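Local coordinates for pectate lyase (Paenibacillus sp. 0602, PDB 5GT5), which cleaves polygalacturonate by beta-elimination and probably also partly methylated pectin, in a probably endo-acting and calcium-dependent manner, breaking down plant cell-wall polysaccharide, at residues K50-E64 / N100-H114. The protein carries 1 engineered substitution. Residues are numbered along the deposited sequence; the frame is centred on the assembly and turned at random.
Sequences KVVEIMNDLNLGWNE and NGLTIFSANGSKIKH
A bend at the second torsion of Lys-50 (chi2 -77°) turns its chain back toward Asn-100 and Gly-101, where NZ donates to Asn-100 O at 2.8 Å and to Gly-101 O at 3.2 Å, both in the carbonyl planes. Without the amine, as with an alanine here, these two carbonyls, at the corner where the chain turns into strand 102-106, would probably lose their shared donor. From that corner strands 51-54 and 102-106 run parallel, Val-52 bonding through N to Thr-103 O and through O to Phe-105 N. On one face the Phe-105 ring takes Val-51 CG1 at its edge, 3.7 Å from CE1, while Glu-53 CG lies 3.6 Å from CZ; the carboxylate beyond is held by Tyr-30 and Lys-438. The other face is largely aliphatic: Val-52 and Ile-54 meet Ile-104; past strand 58-59, Leu-60 CD1 lies 3.8 Å from Ile-112 CG2. Between the strand pairs, Asp-57 OD1 accepts Lys-111 N at 2.9 Å from above the carboxylate plane, and strands 58-59 and 111-113 then resume the parallel pairing. Past their end, Glu-64 OE2 takes Gly-61 N on its anti lone pair and, on its syn side, His-114 ND1 at 2.7 Å, with OE2 lying in the imidazole plane; Glu-134 holds NE2, fixing the ring's rotation. Equivalent strands stacked in register over successive turns are the hallmark of the right-handed parallel beta-helix of polysaccharide lyase family 1.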
loop_
_atom_site.group_PDB
_atom_site.type_symbol
_atom_site.label_atom_id
_atom_site.label_comp_id
_atom_site.label_asym_id
_atom_site.label_seq_id
_atom_site.Cartn_x
_atom_site.Cartn_y
_atom_site.Cartn_z
ATOM N N LYS A 50 13.555 -12.979 0.871
ATOM C CA LYS A 50 12.639 -12.454 1.875
ATOM C C LYS A 50 13.334 -11.887 3.097
ATOM O O LYS A 50 12.861 -10.874 3.630
ATOM C CB LYS A 50 11.681 -13.570 2.311
ATOM C CG LYS A 50 10.770 -14.074 1.195
ATOM C CD LYS A 50 9.667 -13.017 1.027
ATOM C CE LYS A 50 9.084 -12.918 -0.340
ATOM N NZ LYS A 50 8.072 -11.790 -0.297
ATOM N N VAL A 51 14.413 -12.521 3.558
ATOM C CA VAL A 51 15.155 -12.045 4.724
ATOM C C VAL A 51 16.611 -11.982 4.365
ATOM O O VAL A 51 17.174 -12.957 3.834
ATOM C CB VAL A 51 14.949 -12.953 5.947
ATOM C CG1 VAL A 51 15.846 -12.519 7.097
ATOM C CG2 VAL A 51 13.475 -12.987 6.365
ATOM N N VAL A 52 17.222 -10.834 4.653
ATOM C CA VAL A 52 18.660 -10.642 4.558
ATOM C C VAL A 52 19.211 -10.430 5.978
ATOM O O VAL A 52 18.848 -9.433 6.643
ATOM C CB VAL A 52 19.011 -9.431 3.648
ATOM C CG1 VAL A 52 20.529 -9.184 3.692
ATOM C CG2 VAL A 52 18.524 -9.674 2.204
ATOM N N GLU A 53 20.042 -11.368 6.471
ATOM C CA GLU A 53 20.724 -11.208 7.744
ATOM C C GLU A 53 22.151 -10.759 7.482
ATOM O O GLU A 53 22.967 -11.512 6.947
ATOM C CB GLU A 53 20.733 -12.489 8.579
ATOM C CG GLU A 53 21.302 -12.194 9.996
ATOM C CD GLU A 53 21.421 -13.401 10.885
ATOM O OE1 GLU A 53 20.875 -14.468 10.558
ATOM O OE2 GLU A 53 22.068 -13.259 11.943
ATOM N N ILE A 54 22.443 -9.514 7.846
ATOM C CA ILE A 54 23.798 -8.976 7.786
ATOM C C ILE A 54 24.564 -9.570 8.972
ATOM O O ILE A 54 24.123 -9.457 10.109
ATOM C CB ILE A 54 23.757 -7.442 7.925
ATOM C CG1 ILE A 54 22.805 -6.851 6.877
ATOM C CG2 ILE A 54 25.163 -6.820 7.866
ATOM C CD1 ILE A 54 23.254 -7.111 5.485
ATOM N N MET A 55 25.685 -10.231 8.712
ATOM C CA MET A 55 26.348 -11.035 9.736
ATOM C C MET A 55 27.465 -10.292 10.459
ATOM O O MET A 55 27.886 -10.703 11.551
ATOM C CB MET A 55 26.933 -12.312 9.089
ATOM C CG MET A 55 25.892 -13.176 8.341
ATOM S SD MET A 55 24.531 -13.657 9.384
ATOM C CE MET A 55 25.381 -14.823 10.481
ATOM N N ASN A 56 27.964 -9.236 9.837
ATOM C CA ASN A 56 29.098 -8.483 10.377
ATOM C C ASN A 56 29.092 -7.094 9.761
ATOM O O ASN A 56 28.307 -6.835 8.844
ATOM C CB ASN A 56 30.421 -9.218 10.091
ATOM C CG ASN A 56 30.511 -9.753 8.656
ATOM O OD1 ASN A 56 30.409 -10.958 8.449
ATOM N ND2 ASN A 56 30.700 -8.873 7.669
ATOM N N ASP A 57 29.942 -6.196 10.246
ATOM C CA ASP A 57 30.069 -4.893 9.611
ATOM C C ASP A 57 30.393 -5.050 8.129
ATOM O O ASP A 57 31.145 -5.962 7.739
ATOM C CB ASP A 57 31.182 -4.038 10.246
ATOM C CG ASP A 57 30.935 -3.690 11.706
ATOM O OD1 ASP A 57 29.821 -3.905 12.219
ATOM O OD2 ASP A 57 31.900 -3.198 12.362
ATOM N N LEU A 58 29.838 -4.157 7.318
ATOM C CA LEU A 58 30.093 -4.158 5.881
ATOM C C LEU A 58 30.707 -2.857 5.414
ATOM O O LEU A 58 30.192 -1.748 5.704
ATOM C CB LEU A 58 28.810 -4.428 5.085
ATOM C CG LEU A 58 28.119 -5.783 5.299
ATOM C CD1 LEU A 58 26.847 -5.825 4.485
ATOM C CD2 LEU A 58 29.062 -6.919 4.888
ATOM N N ASN A 59 31.822 -2.969 4.700
ATOM C CA ASN A 59 32.518 -1.820 4.124
ATOM C C ASN A 59 32.222 -1.812 2.650
ATOM O O ASN A 59 32.773 -2.615 1.878
ATOM C CB ASN A 59 34.012 -1.981 4.396
ATOM C CG ASN A 59 34.301 -1.915 5.857
ATOM O OD1 ASN A 59 33.954 -0.936 6.494
ATOM N ND2 ASN A 59 34.859 -2.981 6.419
ATOM N N LEU A 60 31.303 -0.936 2.254
ATOM C CA LEU A 60 30.621 -1.080 0.975
ATOM C C LEU A 60 30.984 -0.016 -0.071
ATOM O O LEU A 60 30.269 0.191 -1.048
ATOM C CB LEU A 60 29.095 -1.128 1.209
ATOM C CG LEU A 60 28.607 -2.249 2.120
ATOM C CD1 LEU A 60 27.103 -2.127 2.338
ATOM C CD2 LEU A 60 28.965 -3.623 1.518
ATOM N N GLY A 61 32.112 0.665 0.127
ATOM C CA GLY A 61 32.541 1.650 -0.861
ATOM C C GLY A 61 32.906 1.041 -2.202
ATOM O O GLY A 61 33.416 -0.086 -2.262
ATOM N N TRP A 62 32.664 1.792 -3.271
ATOM C CA TRP A 62 32.815 1.270 -4.636
ATOM C C TRP A 62 34.229 0.759 -4.933
ATOM O O TRP A 62 34.373 -0.215 -5.671
ATOM C CB TRP A 62 32.411 2.347 -5.628
ATOM C CG TRP A 62 32.375 1.907 -7.034
ATOM C CD1 TRP A 62 33.277 2.223 -8.002
ATOM C CD2 TRP A 62 31.383 1.087 -7.648
ATOM N NE1 TRP A 62 32.892 1.656 -9.200
ATOM C CE2 TRP A 62 31.733 0.947 -8.998
ATOM C CE3 TRP A 62 30.219 0.447 -7.184
ATOM C CZ2 TRP A 62 30.972 0.191 -9.895
ATOM C CZ3 TRP A 62 29.466 -0.285 -8.072
ATOM C CH2 TRP A 62 29.843 -0.407 -9.414
ATOM N N ASN A 63 35.258 1.386 -4.352
ATOM C CA ASN A 63 36.646 0.942 -4.564
ATOM C C ASN A 63 37.155 -0.157 -3.638
ATOM O O ASN A 63 38.255 -0.677 -3.852
ATOM C CB ASN A 63 37.609 2.135 -4.460
ATOM C CG ASN A 63 37.271 3.233 -5.423
ATOM O OD1 ASN A 63 36.803 2.977 -6.538
ATOM N ND2 ASN A 63 37.511 4.478 -5.011
ATOM N N GLU A 64 36.405 -0.520 -2.605
ATOM C CA GLU A 64 36.864 -1.537 -1.680
ATOM C C GLU A 64 36.136 -2.859 -1.797
ATOM O O GLU A 64 36.576 -3.866 -1.233
ATOM C CB GLU A 64 36.808 -1.041 -0.228
ATOM C CG GLU A 64 35.394 -0.661 0.227
ATOM C CD GLU A 64 35.338 -0.097 1.629
ATOM O OE1 GLU A 64 36.353 -0.151 2.376
ATOM O OE2 GLU A 64 34.228 0.417 1.985
ATOM N N ASN A 100 8.768 -6.936 -2.756
ATOM C CA ASN A 100 7.537 -6.978 -1.983
ATOM C C ASN A 100 7.660 -7.941 -0.827
ATOM O O ASN A 100 7.619 -9.167 -0.997
ATOM C CB ASN A 100 6.327 -7.383 -2.800
ATOM C CG ASN A 100 5.052 -7.374 -1.953
ATOM O OD1 ASN A 100 4.878 -6.541 -1.076
ATOM N ND2 ASN A 100 4.225 -8.389 -2.135
ATOM N N GLY A 101 7.869 -7.391 0.352
ATOM C CA GLY A 101 7.966 -8.200 1.538
ATOM C C GLY A 101 9.399 -8.614 1.755
ATOM O O GLY A 101 9.814 -9.702 1.356
ATOM N N LEU A 102 10.164 -7.753 2.405
ATOM C CA LEU A 102 11.592 -7.968 2.587
ATOM C C LEU A 102 11.986 -7.465 3.956
ATOM O O LEU A 102 11.596 -6.366 4.337
ATOM C CB LEU A 102 12.359 -7.208 1.499
ATOM C CG LEU A 102 13.877 -7.109 1.673
ATOM C CD1 LEU A 102 14.567 -8.464 1.501
ATOM C CD2 LEU A 102 14.446 -6.084 0.689
ATOM N N THR A 103 12.760 -8.246 4.699
ATOM C CA THR A 103 13.355 -7.803 5.957
ATOM C C THR A 103 14.867 -7.853 5.876
ATOM O O THR A 103 15.460 -8.902 5.523
ATOM C CB THR A 103 12.891 -8.678 7.128
ATOM O OG1 THR A 103 11.467 -8.554 7.223
ATOM C CG2 THR A 103 13.521 -8.228 8.472
ATOM N N ILE A 104 15.502 -6.737 6.231
ATOM C CA ILE A 104 16.964 -6.660 6.322
ATOM C C ILE A 104 17.315 -6.341 7.760
ATOM O O ILE A 104 16.802 -5.376 8.312
ATOM C CB ILE A 104 17.538 -5.554 5.355
ATOM C CG1 ILE A 104 16.977 -5.719 3.934
ATOM C CG2 ILE A 104 19.054 -5.542 5.410
ATOM C CD1 ILE A 104 17.329 -4.540 2.982
ATOM N N PHE A 105 18.182 -7.118 8.389
ATOM C CA PHE A 105 18.484 -6.905 9.787
ATOM C C PHE A 105 19.853 -7.460 10.117
ATOM O O PHE A 105 20.468 -8.139 9.278
ATOM C CB PHE A 105 17.410 -7.553 10.697
ATOM C CG PHE A 105 17.612 -9.038 10.934
ATOM C CD1 PHE A 105 17.305 -9.964 9.925
ATOM C CD2 PHE A 105 18.080 -9.490 12.155
ATOM C CE1 PHE A 105 17.505 -11.326 10.142
ATOM C CE2 PHE A 105 18.271 -10.859 12.380
ATOM C CZ PHE A 105 17.988 -11.763 11.368
ATOM N N SER A 106 20.326 -7.155 11.330
ATOM C CA SER A 106 21.448 -7.928 11.899
ATOM C C SER A 106 21.128 -8.317 13.319
ATOM O O SER A 106 20.289 -7.700 13.976
ATOM C CB SER A 106 22.759 -7.145 11.843
ATOM O OG SER A 106 22.833 -6.177 12.903
ATOM N N ALA A 107 21.819 -9.352 13.806
ATOM C CA ALA A 107 21.573 -9.844 15.144
ATOM C C ALA A 107 22.212 -8.959 16.215
ATOM O O ALA A 107 21.733 -8.916 17.325
ATOM C CB ALA A 107 22.100 -11.274 15.313
ATOM N N ASN A 108 23.281 -8.245 15.882
ATOM C CA ASN A 108 23.991 -7.513 16.934
ATOM C C ASN A 108 24.449 -6.113 16.558
ATOM O O ASN A 108 25.456 -5.601 17.065
ATOM C CB ASN A 108 25.142 -8.342 17.509
ATOM C CG ASN A 108 24.653 -9.503 18.349
ATOM O OD1 ASN A 108 24.116 -9.319 19.447
ATOM N ND2 ASN A 108 24.834 -10.702 17.839
ATOM N N GLY A 109 23.704 -5.478 15.674
ATOM C CA GLY A 109 23.960 -4.075 15.390
ATOM C C GLY A 109 25.142 -3.849 14.476
ATOM O O GLY A 109 25.931 -2.933 14.721
ATOM N N SER A 110 25.277 -4.657 13.429
ATOM C CA SER A 110 26.326 -4.476 12.434
ATOM C C SER A 110 26.209 -3.125 11.734
ATOM O O SER A 110 25.115 -2.561 11.596
ATOM C CB SER A 110 26.250 -5.577 11.374
ATOM O OG SER A 110 26.592 -6.855 11.942
ATOM N N LYS A 111 27.349 -2.627 11.276
ATOM C CA LYS A 111 27.464 -1.324 10.612
ATOM C C LYS A 111 27.466 -1.448 9.098
ATOM O O LYS A 111 28.060 -2.386 8.531
ATOM C CB LYS A 111 28.746 -0.604 11.047
ATOM C CG LYS A 111 28.784 -0.259 12.522
ATOM C CD LYS A 111 30.117 0.374 12.885
ATOM C CE LYS A 111 30.217 0.566 14.384
ATOM N NZ LYS A 111 31.391 1.405 14.736
ATOM N N ILE A 112 26.802 -0.507 8.444
ATOM C CA ILE A 112 26.797 -0.349 6.993
ATOM C C ILE A 112 27.572 0.926 6.696
ATOM O O ILE A 112 27.113 2.017 7.066
ATOM C CB ILE A 112 25.358 -0.175 6.462
ATOM C CG1 ILE A 112 24.483 -1.386 6.850
ATOM C CG2 ILE A 112 25.332 0.042 4.944
ATOM C CD1 ILE A 112 24.960 -2.675 6.271
ATOM N N LYS A 113 28.736 0.810 6.059
ATOM C CA LYS A 113 29.651 1.945 5.853
ATOM C C LYS A 113 29.921 2.207 4.386
ATOM O O LYS A 113 30.029 1.270 3.589
ATOM C CB LYS A 113 30.979 1.693 6.572
ATOM C CG LYS A 113 30.868 1.645 8.082
ATOM C CD LYS A 113 32.277 1.656 8.731
ATOM C CE LYS A 113 32.801 0.260 8.902
ATOM N NZ LYS A 113 34.317 0.203 8.987
ATOM N N HIS A 114 30.011 3.493 4.037
ATOM C CA HIS A 114 30.476 3.946 2.719
ATOM C C HIS A 114 29.473 3.696 1.638
ATOM O O HIS A 114 29.832 3.603 0.462
ATOM C CB HIS A 114 31.857 3.362 2.346
ATOM C CG HIS A 114 32.814 3.399 3.491
ATOM N ND1 HIS A 114 33.756 2.413 3.717
ATOM C CD2 HIS A 114 32.892 4.257 4.533
ATOM C CE1 HIS A 114 34.412 2.701 4.836
ATOM N NE2 HIS A 114 33.915 3.818 5.341
HETATM O O HOH W 1 23.500 -11.063 12.340
HETATM O O HOH W 2 33.655 -1.480 11.211
HETATM O O HOH W 3 29.004 -6.845 13.531
HETATM O O HOH W 4 28.809 -3.082 14.824
HETATM O O HOH W 5 35.309 -3.099 9.301
#